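Local coordinates for protein chitinase A (Pteris ryukyuensis, PDB 4RL3) that probably hydrolyses the glycosidic links of chitin, this chain being the catalytic domain of a longer family GH18 protein that also has LysM sequences, at residues F4-G9 with I245-A250; F28-A33 with S71-M76; L179-F184 with K212-F217. All blocks are in the same frame, centred on the assembly; numbering follows the deposited sequence.

Contact 1: residues F4-G9 with I245-A250; sequences FREYIG and IFIFSA. With EDO (1,2-ethanediol), chain C.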
loop_
_atom_site.group_PDB
_atom_site.type_symbol
_atom_site.label_atom_id
_atom_site.label_comp_id
_atom_site.label_asym_id
_atom_site.label_seq_id
_atom_site.Cartn_x
_atom_site.Cartn_y
_atom_site.Cartn_z
ATOM N N PHE A 4 9.578 -2.189 6.229
ATOM C CA PHE A 4 8.347 -2.195 7.007
ATOM C C PHE A 4 7.483 -1.055 6.494
ATOM O O PHE A 4 7.975 0.060 6.350
ATOM C CB PHE A 4 8.607 -2.009 8.504
ATOM C CG PHE A 4 7.344 -1.867 9.283
ATOM C CD1 PHE A 4 6.556 -2.987 9.535
ATOM C CD2 PHE A 4 6.884 -0.621 9.689
ATOM C CE1 PHE A 4 5.363 -2.872 10.211
ATOM C CE2 PHE A 4 5.688 -0.503 10.356
ATOM C CZ PHE A 4 4.927 -1.627 10.614
ATOM N N ARG A 5 6.210 -1.334 6.224
ATOM C CA ARG A 5 5.285 -0.296 5.740
ATOM C C ARG A 5 3.997 -0.249 6.550
ATOM O O ARG A 5 3.519 -1.277 7.028
ATOM C CB ARG A 5 4.954 -0.491 4.258
ATOM C CG ARG A 5 6.078 -1.133 3.452
ATOM C CD ARG A 5 5.765 -1.196 1.974
ATOM N NE ARG A 5 5.978 0.083 1.306
ATOM C CZ ARG A 5 5.472 0.408 0.115
ATOM N NH1 ARG A 5 4.682 -0.431 -0.534
ATOM N NH2 ARG A 5 5.732 1.605 -0.401
ATOM N N GLU A 6 3.466 0.963 6.706
ATOM C CA GLU A 6 2.294 1.236 7.533
ATOM C C GLU A 6 1.325 2.122 6.752
ATOM O O GLU A 6 1.626 3.294 6.489
ATOM C CB GLU A 6 2.731 1.956 8.821
ATOM C CG GLU A 6 1.622 2.227 9.836
ATOM C CD GLU A 6 1.341 1.063 10.763
ATOM O OE1 GLU A 6 1.911 -0.029 10.574
ATOM O OE2 GLU A 6 0.521 1.257 11.684
ATOM N N TYR A 7 0.162 1.583 6.390
ATOM C CA TYR A 7 -0.910 2.422 5.842
ATOM C C TYR A 7 -1.450 3.348 6.921
ATOM O O TYR A 7 -1.538 2.960 8.098
ATOM C CB TYR A 7 -2.056 1.583 5.264
ATOM C CG TYR A 7 -1.750 0.912 3.937
ATOM C CD1 TYR A 7 -1.067 -0.308 3.880
ATOM C CD2 TYR A 7 -2.147 1.489 2.739
ATOM C CE1 TYR A 7 -0.798 -0.921 2.677
ATOM C CE2 TYR A 7 -1.886 0.870 1.522
ATOM C CZ TYR A 7 -1.203 -0.332 1.497
ATOM O OH TYR A 7 -0.918 -0.963 0.304
ATOM N N ILE A 8 -1.795 4.577 6.532
ATOM C CA ILE A 8 -2.312 5.556 7.479
ATOM C C ILE A 8 -3.165 6.636 6.819
ATOM O O ILE A 8 -2.831 7.133 5.744
ATOM C CB ILE A 8 -1.143 6.213 8.254
ATOM C CG1 ILE A 8 -1.645 7.213 9.312
ATOM C CG2 ILE A 8 -0.152 6.894 7.313
ATOM C CD1 ILE A 8 -0.596 7.576 10.327
ATOM N N GLY A 9 -4.264 6.992 7.484
ATOM C CA GLY A 9 -4.982 8.237 7.205
ATOM C C GLY A 9 -6.396 8.181 6.672
ATOM O O GLY A 9 -7.034 9.218 6.579
ATOM N N ILE A 245 7.484 -6.605 5.813
ATOM C CA ILE A 245 6.142 -6.752 6.358
ATOM C C ILE A 245 5.424 -5.415 6.234
ATOM O O ILE A 245 6.034 -4.368 6.440
ATOM C CB ILE A 245 6.185 -7.132 7.864
ATOM C CG1 ILE A 245 6.883 -8.479 8.067
ATOM C CG2 ILE A 245 4.791 -7.182 8.461
ATOM C CD1 ILE A 245 7.184 -8.800 9.509
ATOM N N PHE A 246 4.130 -5.440 5.912
ATOM C CA PHE A 246 3.307 -4.237 6.077
ATOM C C PHE A 246 2.050 -4.503 6.899
ATOM O O PHE A 246 1.581 -5.637 6.997
ATOM C CB PHE A 246 2.964 -3.568 4.736
ATOM C CG PHE A 246 1.890 -4.268 3.941
ATOM C CD1 PHE A 246 2.200 -5.313 3.094
ATOM C CD2 PHE A 246 0.562 -3.861 4.037
ATOM C CE1 PHE A 246 1.211 -5.948 2.355
ATOM C CE2 PHE A 246 -0.431 -4.498 3.312
ATOM C CZ PHE A 246 -0.111 -5.543 2.469
ATOM N N ILE A 247 1.512 -3.426 7.469
ATOM C CA ILE A 247 0.323 -3.467 8.314
ATOM C C ILE A 247 -0.733 -2.519 7.786
ATOM O O ILE A 247 -0.437 -1.382 7.417
ATOM C CB ILE A 247 0.665 -3.106 9.777
ATOM C CG1 ILE A 247 1.526 -4.221 10.384
ATOM C CG2 ILE A 247 -0.596 -2.857 10.609
ATOM C CD1 ILE A 247 2.097 -3.871 11.749
ATOM N N PHE A 248 -1.955 -3.027 7.705
ATOM C CA PHE A 248 -3.138 -2.212 7.494
ATOM C C PHE A 248 -3.897 -2.225 8.823
ATOM O O PHE A 248 -4.520 -3.236 9.159
ATOM C CB PHE A 248 -3.967 -2.820 6.359
ATOM C CG PHE A 248 -4.998 -1.888 5.816
ATOM C CD1 PHE A 248 -4.656 -0.969 4.835
ATOM C CD2 PHE A 248 -6.288 -1.904 6.292
ATOM C CE1 PHE A 248 -5.582 -0.093 4.329
ATOM C CE2 PHE A 248 -7.231 -1.025 5.791
ATOM C CZ PHE A 248 -6.874 -0.113 4.813
ATOM N N SER A 249 -3.855 -1.165 9.630
ATOM C CA SER A 249 -3.317 0.163 9.319
ATOM C C SER A 249 -3.059 0.883 10.634
ATOM O O SER A 249 -3.525 0.442 11.689
ATOM C CB SER A 249 -4.360 0.974 8.563
ATOM O OG SER A 249 -5.560 1.094 9.320
ATOM N N ALA A 250 -2.382 2.019 10.574
ATOM C CA ALA A 250 -2.186 2.839 11.774
ATOM C C ALA A 250 -3.524 3.260 12.394
ATOM O O ALA A 250 -3.653 3.296 13.620
ATOM C CB ALA A 250 -1.352 4.067 11.442
HETATM C C1 EDO C . -6.351 2.968 6.159
HETATM O O1 EDO C . -5.773 4.205 6.617
HETATM C C2 EDO C . -7.699 2.685 6.827
HETATM O O2 EDO C . -7.538 2.377 8.208
#
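Tyr7 meets two phenylalanines, Phe246 and Phe248, where strands 3-8 and 244-248 run parallel and join the first strand of the family GH18 TIM barrel to the last. Phe248 turns its edge toward the face of Tyr7, with CD1 3.6 Å from Tyr7 CG. Phe246 comes to the rim of the tyrosine: its CD2 lies 3.5 Å from Tyr7 CE1. The Tyr7 hydroxyl bonds to Asp120 and Asn181. On the other side of the sheet, Ile247 CD1 sits at the edge of the Phe4 ring, 3.7 Å from CE1. Glu6 shares that side. Its CG is anti to the backbone N (chi1 -176°) and its chain bends at chi2. This sets OE1 3.4 Å from Ile247 CB and OE2 beside Ala250, where helix 250-254 begins. An alanine in place of Glu6 would probably open a gap beside Ile247 and deprive the helix start of a nearby acidic group. Backbone bonds join Arg5 to Ile245 and Ile247, and Tyr7 to Ile247. The Phe248-Ser249 peptide is cis, and beyond it Ala250 N bonds to Tyr7 O at 2.8 Å. Ser249 OG caps Gly252 N and bonds to 1,2-ethanediol O2 at 2.6 Å.

Contact 2: residues F28-A33 with S71-M76; sequences FHFILA and SNVKVM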
loop_
_atom_site.group_PDB
_atom_site.type_symbol
_atom_site.label_atom_id
_atom_site.label_comp_id
_atom_site.label_asym_id
_atom_site.label_seq_id
_atom_site.Cartn_x
_atom_site.Cartn_y
_atom_site.Cartn_z
ATOM N N PHE A 28 11.637 2.224 6.541
ATOM C CA PHE A 28 10.287 2.493 7.030
ATOM C C PHE A 28 9.489 3.317 6.038
ATOM O O PHE A 28 9.892 4.424 5.673
ATOM C CB PHE A 28 10.361 3.250 8.367
ATOM C CG PHE A 28 9.046 3.312 9.094
ATOM C CD1 PHE A 28 8.004 4.092 8.612
ATOM C CD2 PHE A 28 8.835 2.562 10.240
ATOM C CE1 PHE A 28 6.792 4.136 9.270
ATOM C CE2 PHE A 28 7.623 2.598 10.898
ATOM C CZ PHE A 28 6.599 3.387 10.413
ATOM N N HIS A 29 8.350 2.790 5.601
ATOM C CA HIS A 29 7.448 3.533 4.725
ATOM C C HIS A 29 6.094 3.757 5.374
ATOM O O HIS A 29 5.415 2.790 5.729
ATOM C CB HIS A 29 7.199 2.784 3.411
ATOM C CG HIS A 29 8.436 2.505 2.612
ATOM N ND1 HIS A 29 8.451 1.623 1.552
ATOM C CD2 HIS A 29 9.694 3.008 2.692
ATOM C CE1 HIS A 29 9.665 1.572 1.034
ATOM N NE2 HIS A 29 10.435 2.409 1.702
ATOM N N PHE A 30 5.684 5.018 5.521
ATOM C CA PHE A 30 4.265 5.304 5.708
ATOM C C PHE A 30 3.607 5.320 4.328
ATOM O O PHE A 30 4.208 5.765 3.352
ATOM C CB PHE A 30 4.037 6.662 6.372
ATOM C CG PHE A 30 4.407 6.715 7.823
ATOM C CD1 PHE A 30 3.602 6.116 8.776
ATOM C CD2 PHE A 30 5.538 7.402 8.244
ATOM C CE1 PHE A 30 3.921 6.180 10.112
ATOM C CE2 PHE A 30 5.865 7.465 9.590
ATOM C CZ PHE A 30 5.058 6.855 10.519
ATOM N N ILE A 31 2.363 4.853 4.263
ATOM C CA ILE A 31 1.573 4.933 3.039
ATOM C C ILE A 31 0.253 5.638 3.332
ATOM O O ILE A 31 -0.650 5.067 3.945
ATOM C CB ILE A 31 1.307 3.550 2.426
ATOM C CG1 ILE A 31 2.601 2.749 2.293
ATOM C CG2 ILE A 31 0.651 3.717 1.052
ATOM C CD1 ILE A 31 2.376 1.333 1.832
ATOM N N LEU A 32 0.164 6.890 2.904
ATOM C CA LEU A 32 -1.057 7.673 3.033
ATOM C C LEU A 32 -2.176 7.023 2.245
ATOM O O LEU A 32 -2.001 6.705 1.063
ATOM C CB LEU A 32 -0.822 9.109 2.531
ATOM C CG LEU A 32 0.054 9.955 3.446
ATOM C CD1 LEU A 32 0.559 11.220 2.752
ATOM C CD2 LEU A 32 -0.694 10.288 4.727
ATOM N N ALA A 33 -3.326 6.850 2.894
ATOM C CA ALA A 33 -4.475 6.199 2.276
ATOM C C ALA A 33 -5.669 7.153 2.393
ATOM O O ALA A 33 -6.053 7.458 3.507
ATOM C CB ALA A 33 -4.755 4.878 2.985
ATOM N N SER A 71 15.683 9.481 9.384
ATOM C CA SER A 71 16.278 9.397 8.052
ATOM C C SER A 71 15.928 8.104 7.305
ATOM O O SER A 71 16.100 8.032 6.088
ATOM C CB SER A 71 17.804 9.560 8.137
ATOM O OG SER A 71 18.435 8.494 8.837
ATOM N N ASN A 72 15.418 7.111 8.031
ATOM C CA ASN A 72 14.983 5.859 7.434
ATOM C C ASN A 72 13.535 5.874 6.977
ATOM O O ASN A 72 13.064 4.857 6.483
ATOM C CB ASN A 72 15.197 4.697 8.404
ATOM C CG ASN A 72 14.353 4.809 9.663
ATOM O OD1 ASN A 72 14.187 5.900 10.226
ATOM N ND2 ASN A 72 13.812 3.685 10.111
ATOM N N VAL A 73 12.842 7.001 7.148
ATOM C CA VAL A 73 11.417 7.107 6.795
ATOM C C VAL A 73 11.177 7.746 5.424
ATOM O O VAL A 73 11.740 8.791 5.095
ATOM C CB VAL A 73 10.630 7.872 7.875
ATOM C CG1 VAL A 73 9.203 8.163 7.414
ATOM C CG2 VAL A 73 10.625 7.080 9.185
ATOM N N LYS A 74 10.332 7.083 4.636
ATOM C CA LYS A 74 9.748 7.636 3.414
ATOM C C LYS A 74 8.231 7.612 3.566
ATOM O O LYS A 74 7.684 6.875 4.398
ATOM C CB LYS A 74 10.155 6.819 2.185
ATOM C CG LYS A 74 11.621 6.908 1.783
ATOM C CD LYS A 74 11.849 6.097 0.513
ATOM C CE LYS A 74 13.279 6.107 0.013
ATOM N NZ LYS A 74 13.401 5.263 -1.214
ATOM N N VAL A 75 7.551 8.443 2.781
ATOM C CA VAL A 75 6.085 8.494 2.811
ATOM C C VAL A 75 5.560 8.376 1.382
ATOM O O VAL A 75 5.975 9.123 0.501
ATOM C CB VAL A 75 5.552 9.776 3.499
ATOM C CG1 VAL A 75 4.028 9.750 3.587
ATOM C CG2 VAL A 75 6.148 9.901 4.896
ATOM N N MET A 76 4.685 7.401 1.155
ATOM C CA MET A 76 4.094 7.166 -0.167
ATOM C C MET A 76 2.597 7.456 -0.094
ATOM O O MET A 76 2.083 7.773 0.980
ATOM C CB MET A 76 4.391 5.724 -0.613
ATOM C CG MET A 76 5.879 5.438 -0.893
ATOM S SD MET A 76 6.815 5.122 0.608
ATOM C CE MET A 76 8.370 4.634 -0.135
HETATM O O HOH W 1 12.933 2.786 0.145
#
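Met76 and His29 both set CG anti to the carbonyl carbon, and Met76 then bends at chi2 (81°), which lays its thioether over the imidazole. The methyl CE stands 3.3 Å from the centroid of the His29 ring, 3° off the normal, a CH-pi contact over the ring centre. Met76 SD lies above the same face but past the rim, toward His29 CB, 4.1 Å from that centroid. Lys74 runs extended beside the histidine, pointing the same way, with its CB 3.9 Å from His29 CD2. One water at the edge of the imidazole bonds to His29 NE2 and accepts from Lys74 NZ. His29 ND1 bonds to Arg5 NE, and Lys74 NZ also reaches Ser152. With two basic groups so near, a charged imidazole would probably be disfavoured. Strands 27-36 and 73-81 are parallel neighbours of the TIM barrel, joined by a beta-alpha-beta crossover through helix 60-69. Five backbone bonds tie them, from Phe28 N to Asn72 O through to Leu32 N to Met76 O. The face toward that helix is apolar. Val73 CG1 lies at the edge of the Phe30 ring, 3.8 Å from CD2, while Phe28 CE1 sits over the centre of that ring. Val75 packs against Val63 of the helix. Its CG1 also meets Leu32 CD1 at 3.9 Å.

Contact 3: residues L179-F184 with K212-F217; sequences LVNFQF and KVLASF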
loop_
_atom_site.group_PDB
_atom_site.type_symbol
_atom_site.label_atom_id
_atom_site.label_comp_id
_atom_site.label_asym_id
_atom_site.label_seq_id
_atom_site.Cartn_x
_atom_site.Cartn_y
_atom_site.Cartn_z
ATOM N N LEU A 179 7.710 -3.281 -5.020
ATOM C CA LEU A 179 7.155 -4.025 -3.882
ATOM C C LEU A 179 5.729 -4.462 -4.154
ATOM O O LEU A 179 4.952 -3.734 -4.782
ATOM C CB LEU A 179 7.184 -3.175 -2.612
ATOM C CG LEU A 179 8.543 -2.699 -2.108
ATOM C CD1 LEU A 179 8.374 -1.611 -1.077
ATOM C CD2 LEU A 179 9.346 -3.865 -1.550
ATOM N N VAL A 180 5.412 -5.672 -3.702
ATOM C CA VAL A 180 4.074 -6.225 -3.799
ATOM C C VAL A 180 3.521 -6.321 -2.379
ATOM O O VAL A 180 3.950 -7.168 -1.579
ATOM C CB VAL A 180 4.075 -7.598 -4.515
ATOM C CG1 VAL A 180 2.652 -8.157 -4.581
ATOM C CG2 VAL A 180 4.673 -7.465 -5.913
ATOM N N ASN A 181 2.588 -5.420 -2.072
ATOM C CA ASN A 181 1.883 -5.388 -0.787
ATOM C C ASN A 181 0.711 -6.379 -0.832
ATOM O O ASN A 181 -0.449 -5.973 -0.858
ATOM C CB ASN A 181 1.312 -3.988 -0.484
ATOM C CG ASN A 181 2.362 -2.941 -0.109
ATOM O OD1 ASN A 181 3.584 -3.122 -0.248
ATOM N ND2 ASN A 181 1.865 -1.808 0.341
ATOM N N PHE A 182 1.003 -7.675 -0.873
ATOM C CA PHE A 182 -0.061 -8.654 -0.970
ATOM C C PHE A 182 -0.855 -8.644 0.338
ATOM O O PHE A 182 -0.279 -8.692 1.415
ATOM C CB PHE A 182 0.482 -10.055 -1.265
ATOM C CG PHE A 182 -0.591 -11.037 -1.630
ATOM C CD1 PHE A 182 -1.327 -11.660 -0.638
ATOM C CD2 PHE A 182 -0.898 -11.296 -2.951
ATOM C CE1 PHE A 182 -2.337 -12.533 -0.949
ATOM C CE2 PHE A 182 -1.920 -12.175 -3.271
ATOM C CZ PHE A 182 -2.636 -12.796 -2.267
ATOM N N GLN A 183 -2.176 -8.556 0.234
ATOM C CA GLN A 183 -3.042 -8.441 1.402
ATOM C C GLN A 183 -3.386 -9.803 2.007
ATOM O O GLN A 183 -4.414 -10.399 1.678
ATOM C CB GLN A 183 -4.332 -7.722 1.032
ATOM C CG GLN A 183 -4.133 -6.311 0.495
ATOM C CD GLN A 183 -5.459 -5.640 0.188
ATOM O OE1 GLN A 183 -6.459 -5.873 0.864
ATOM N NE2 GLN A 183 -5.478 -4.823 -0.852
ATOM N N PHE A 184 -2.549 -10.274 2.924
ATOM C CA PHE A 184 -2.752 -11.602 3.530
ATOM C C PHE A 184 -3.873 -11.617 4.558
ATOM O O PHE A 184 -4.356 -12.689 4.935
ATOM C CB PHE A 184 -1.443 -12.119 4.121
ATOM C CG PHE A 184 -0.456 -12.539 3.071
ATOM C CD1 PHE A 184 -0.588 -13.768 2.424
ATOM C CD2 PHE A 184 0.580 -11.700 2.687
ATOM C CE1 PHE A 184 0.307 -14.146 1.436
ATOM C CE2 PHE A 184 1.485 -12.086 1.711
ATOM C CZ PHE A 184 1.347 -13.307 1.073
ATOM N N LYS A 212 10.032 -9.615 -3.872
ATOM C CA LYS A 212 9.356 -8.331 -3.728
ATOM C C LYS A 212 8.062 -8.438 -2.931
ATOM O O LYS A 212 7.354 -7.449 -2.761
ATOM C CB LYS A 212 9.043 -7.767 -5.116
ATOM C CG LYS A 212 10.276 -7.411 -5.919
ATOM C CD LYS A 212 9.908 -6.841 -7.279
ATOM C CE LYS A 212 11.089 -6.149 -7.936
ATOM N NZ LYS A 212 10.793 -5.813 -9.349
ATOM N N VAL A 213 7.725 -9.629 -2.456
ATOM C CA VAL A 213 6.400 -9.854 -1.890
ATOM C C VAL A 213 6.447 -9.747 -0.361
ATOM O O VAL A 213 7.038 -10.578 0.315
ATOM C CB VAL A 213 5.804 -11.211 -2.339
ATOM C CG1 VAL A 213 4.393 -11.371 -1.795
ATOM C CG2 VAL A 213 5.799 -11.306 -3.863
ATOM N N LEU A 214 5.820 -8.699 0.169
ATOM C CA LEU A 214 5.786 -8.470 1.618
ATOM C C LEU A 214 4.695 -9.289 2.292
ATOM O O LEU A 214 3.622 -9.477 1.736
ATOM C CB LEU A 214 5.568 -6.986 1.917
ATOM C CG LEU A 214 6.563 -6.028 1.262
ATOM C CD1 LEU A 214 6.152 -4.606 1.569
ATOM C CD2 LEU A 214 7.984 -6.303 1.710
ATOM N N ALA A 215 4.982 -9.783 3.497
ATOM C CA ALA A 215 3.960 -10.368 4.341
ATOM C C ALA A 215 3.162 -9.248 4.962
ATOM O O ALA A 215 3.609 -8.102 4.988
ATOM C CB ALA A 215 4.591 -11.224 5.425
ATOM N N SER A 216 1.978 -9.569 5.462
ATOM C CA SER A 216 1.110 -8.564 6.059
ATOM C C SER A 216 0.062 -9.137 6.997
ATOM O O SER A 216 -0.245 -10.346 6.987
ATOM C CB SER A 216 0.407 -7.739 4.982
ATOM O OG SER A 216 -0.377 -8.564 4.143
ATOM N N PHE A 217 -0.471 -8.240 7.813
ATOM C CA PHE A 217 -1.625 -8.512 8.641
ATOM C C PHE A 217 -2.412 -7.235 8.895
ATOM O O PHE A 217 -1.928 -6.136 8.634
ATOM C CB PHE A 217 -1.234 -9.222 9.958
ATOM C CG PHE A 217 -0.217 -8.488 10.806
ATOM C CD1 PHE A 217 -0.616 -7.513 11.703
ATOM C CD2 PHE A 217 1.131 -8.805 10.729
ATOM C CE1 PHE A 217 0.310 -6.851 12.500
ATOM C CE2 PHE A 217 2.063 -8.157 11.520
ATOM C CZ PHE A 217 1.641 -7.169 12.403
#
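Lys212 and Val180 open the contact: Val180 N donates to Lys212 O at 2.8 Å and nearly straight, 169° at the hydrogen. The Lys212 side chain runs outward and its NZ bonds to Ile177 O. Val213 is the bridge partner of Val180. Its two methyls divide between neighbours, CG2 resting 4.1 Å from Val180 CB and CG1 packing on Phe182 CB. Leu214 N returns a bond to Val180 O at 3.0 Å. The Leu214 side chain lies alongside Asn181, pointing the same way, with CD1 3.5 Å from Asn181 OD1. OD1 accepts from Arg5 NH1, and Asn181 ND2 bonds to Tyr7 OH. Asn181 is also the centre of an inverse gamma turn, and here the two backbones part. Leu214 O is buried and finds no polar partner. It faces the edge of the Phe184 ring, in its plane, 3.4 Å from CE2. Phe184 in turn carries Phe182 CD1 over the centre of one face. Ala215 CA comes near Phe184 CD2, and its own side chain turns to helix 226-238. Ser216 resumes the polar link. Its OG stands between the backbone N and the carbonyl carbon (chi1 59°). It donates to Phe182 O at 2.7 Å, in the carbonyl plane. Phe184 N lies 3.0 Å from the same OG. This is the join between strands 179-180 and 215-218 of the TIM barrel, spanned along the chain by helix 193-206. The backbones share a single bridge, and a serine hydroxyl continues the link beyond it. The ring edge beside Leu214 O, with its slightly positive hydrogens, would probably offset part of the cost of burying that carbonyl.

Contacts 1 and 2 are neighbours in one sheet: strand 3-8 lies between 244-248 and 27-36, and Glu6 N approaches His29 O at 2.8 Å. Their centres are about 9 Å apart. Contact 3 joins contact 1 through strand 215-218, where Phe246 N is 2.9 Å from Ala215 O. The centres of contacts 2 and 3 are about 16 Å apart. Inside the barrel Asn181 ND2 reaches Tyr7 OH at 2.9 Å and packs on Ile31. Bound acetate, probably from the crystallisation liquor, lies about 3 Å from the side chain of Tyr7 and also about 3 Å from that of Gln183, consistent with a pocket at this end of the barrel. Asp120, the partner of Tyr7 OH, belongs to the DXXDXDXE signature of GH18. A magnesium ion lies about 4 Å from the Gln183 side chain.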